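PDB 4NAS: ribulose-bisphosphate carboxylase from Alicyclobacillus acidocaldarius subsp. acidocaldarius, which is a RuBisCO large-chain-type protein that pairs an N-terminal domain with a TIM-barrel catalytic domain. Local coordinates for residues His222-Arg227 and Tyr248-Asp253. Sequence-based numbering, arbitrary orientation.
Sequences HSLRER and YDVVAD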
loop_
_atom_site.group_PDB
_atom_site.type_symbol
_atom_site.label_atom_id
_atom_site.label_comp_id
_atom_site.label_asym_id
_atom_site.label_seq_id
_atom_site.Cartn_x
_atom_site.Cartn_y
_atom_site.Cartn_z
ATOM N N HIS B 222 12.032 -5.325 -10.115
ATOM C CA HIS B 222 13.157 -6.260 -10.292
ATOM C C HIS B 222 14.487 -5.606 -10.701
ATOM O O HIS B 222 15.550 -6.219 -10.608
ATOM C CB HIS B 222 12.797 -7.362 -11.288
ATOM C CG HIS B 222 12.627 -6.873 -12.694
ATOM N ND1 HIS B 222 13.696 -6.644 -13.537
ATOM C CD2 HIS B 222 11.516 -6.559 -13.402
ATOM C CE1 HIS B 222 13.248 -6.223 -14.707
ATOM N NE2 HIS B 222 11.929 -6.163 -14.651
ATOM N N SER B 223 14.438 -4.367 -11.161
ATOM C CA SER B 223 15.673 -3.709 -11.576
ATOM C C SER B 223 15.913 -2.463 -10.720
ATOM O O SER B 223 16.875 -1.729 -10.920
ATOM C CB SER B 223 15.636 -3.375 -13.067
ATOM O OG SER B 223 14.702 -2.349 -13.343
ATOM N N LEU B 224 15.042 -2.265 -9.736
ATOM C CA LEU B 224 15.104 -1.101 -8.859
ATOM C C LEU B 224 16.405 -1.005 -8.050
ATOM O O LEU B 224 17.003 0.065 -7.941
ATOM C CB LEU B 224 13.902 -1.098 -7.913
ATOM C CG LEU B 224 13.460 0.267 -7.394
ATOM C CD1 LEU B 224 13.118 1.185 -8.549
ATOM C CD2 LEU B 224 12.259 0.108 -6.471
ATOM N N ARG B 225 16.842 -2.117 -7.482
ATOM C CA ARG B 225 18.026 -2.088 -6.631
ATOM C C ARG B 225 19.289 -1.845 -7.477
ATOM O O ARG B 225 20.185 -1.068 -7.097
ATOM C CB ARG B 225 18.114 -3.364 -5.775
ATOM C CG ARG B 225 18.734 -3.157 -4.388
ATOM C CD ARG B 225 18.481 -4.345 -3.462
ATOM N NE ARG B 225 18.993 -5.586 -4.042
ATOM C CZ ARG B 225 19.072 -6.746 -3.400
ATOM N NH1 ARG B 225 18.675 -6.845 -2.141
ATOM N NH2 ARG B 225 19.547 -7.812 -4.028
ATOM N N GLU B 226 19.355 -2.475 -8.643
ATOM C CA GLU B 226 20.459 -2.204 -9.563
ATOM C C GLU B 226 20.450 -0.742 -10.033
ATOM O O GLU B 226 21.496 -0.105 -10.108
ATOM C CB GLU B 226 20.418 -3.151 -10.765
ATOM C CG GLU B 226 21.592 -2.967 -11.747
ATOM C CD GLU B 226 22.960 -3.244 -11.110
ATOM O OE1 GLU B 226 23.031 -4.063 -10.165
ATOM O OE2 GLU B 226 23.970 -2.643 -11.555
ATOM N N ARG B 227 19.273 -0.194 -10.330
ATOM C CA ARG B 227 19.214 1.208 -10.730
ATOM C C ARG B 227 19.656 2.138 -9.591
ATOM O O ARG B 227 20.375 3.106 -9.822
ATOM C CB ARG B 227 17.829 1.616 -11.258
ATOM C CG ARG B 227 17.848 3.041 -11.846
ATOM C CD ARG B 227 16.575 3.441 -12.598
ATOM N NE ARG B 227 16.876 4.065 -13.899
ATOM C CZ ARG B 227 15.951 4.343 -14.811
ATOM N NH1 ARG B 227 14.674 4.072 -14.560
ATOM N NH2 ARG B 227 16.285 4.907 -15.957
ATOM N N TYR B 248 6.833 -0.985 1.575
ATOM C CA TYR B 248 7.920 -0.756 2.529
ATOM C C TYR B 248 9.053 -1.772 2.420
ATOM O O TYR B 248 10.229 -1.438 2.655
ATOM C CB TYR B 248 7.413 -0.677 3.982
ATOM C CG TYR B 248 6.504 0.491 4.300
ATOM C CD1 TYR B 248 7.027 1.713 4.739
ATOM C CD2 TYR B 248 5.129 0.367 4.205
ATOM C CE1 TYR B 248 6.207 2.781 5.034
ATOM C CE2 TYR B 248 4.292 1.441 4.498
ATOM C CZ TYR B 248 4.837 2.636 4.927
ATOM O OH TYR B 248 4.007 3.697 5.223
ATOM N N ASP B 249 8.704 -3.015 2.102
ATOM C CA ASP B 249 9.716 -4.061 1.965
ATOM C C ASP B 249 10.628 -3.804 0.789
ATOM O O ASP B 249 11.804 -4.158 0.853
ATOM C CB ASP B 249 9.090 -5.443 1.832
ATOM C CG ASP B 249 8.584 -5.974 3.151
ATOM O OD1 ASP B 249 9.329 -5.883 4.154
ATOM O OD2 ASP B 249 7.428 -6.443 3.190
ATOM N N VAL B 250 10.070 -3.234 -0.285
ATOM C CA VAL B 250 10.850 -2.850 -1.447
ATOM C C VAL B 250 11.914 -1.852 -1.032
ATOM O O VAL B 250 13.102 -2.045 -1.324
ATOM C CB VAL B 250 9.986 -2.188 -2.556
ATOM C CG1 VAL B 250 10.869 -1.391 -3.494
ATOM C CG2 VAL B 250 9.235 -3.221 -3.355
ATOM N N VAL B 251 11.483 -0.784 -0.355
ATOM C CA VAL B 251 12.403 0.234 0.158
ATOM C C VAL B 251 13.395 -0.309 1.185
ATOM O O VAL B 251 14.558 0.114 1.209
ATOM C CB VAL B 251 11.621 1.467 0.722
ATOM C CG1 VAL B 251 12.573 2.549 1.212
ATOM C CG2 VAL B 251 10.723 2.023 -0.379
ATOM N N ALA B 252 12.955 -1.261 2.012
ATOM C CA ALA B 252 13.843 -1.885 3.009
ATOM C C ALA B 252 15.087 -2.508 2.391
ATOM O O ALA B 252 16.199 -2.378 2.936
ATOM C CB ALA B 252 13.091 -2.939 3.843
ATOM N N ASP B 253 14.917 -3.186 1.259
ATOM C CA ASP B 253 16.062 -3.827 0.600
ATOM C C ASP B 253 17.082 -2.791 0.117
ATOM O O ASP B 253 18.288 -3.030 0.148
ATOM C CB ASP B 253 15.618 -4.704 -0.577
ATOM C CG ASP B 253 14.907 -5.993 -0.133
ATOM O OD1 ASP B 253 14.940 -6.359 1.066
ATOM O OD2 ASP B 253 14.305 -6.642 -1.006
#
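Leu224 and Val250 face each other where helix 221-233 meets helix 248-256, their CA atoms 8.7 Å apart; one residue further along the first helix and about a turn along the second, Arg225 CA and Asp253 CA are 7.7 Å apart. One pair is apolar: Leu224 CD2 reaches Val250 CG1 at 3.6 Å, the two side chains crossing at about a right angle. Leu224 gets there with CG anti to its backbone N (chi1 -154°), and it also packs on Leu217 and Tyr246.

The other pair is polar and shows how a long charged side chain can pack through its CD methylene and one guanidinium nitrogen. Arg225 CD lies 3.8 Å from Asp253 O, and a bend at chi3 (57°) turns the guanidinium so that NH1 lies 4.0 Å from Asp253 CB. Guanidinium and carboxylate planes are 54° apart, and Asp253 OD2, 4.5 Å from Arg225 NH1, stands well out of the guanidinium plane, so at most a through-space attraction is likely, with no N-H aimed at the oxygen. That same OD2 accepts a weak hydrogen bond from His222 N of the second subunit, whose Val250 packs on Val250 here.

Strand 238-242, then the short helix 243-246, separates the two helices in sequence; helix 221-233 follows strand 214-216, and the two parallel strands are neighbours, consistent with the beta-alpha repeat of a TIM barrel.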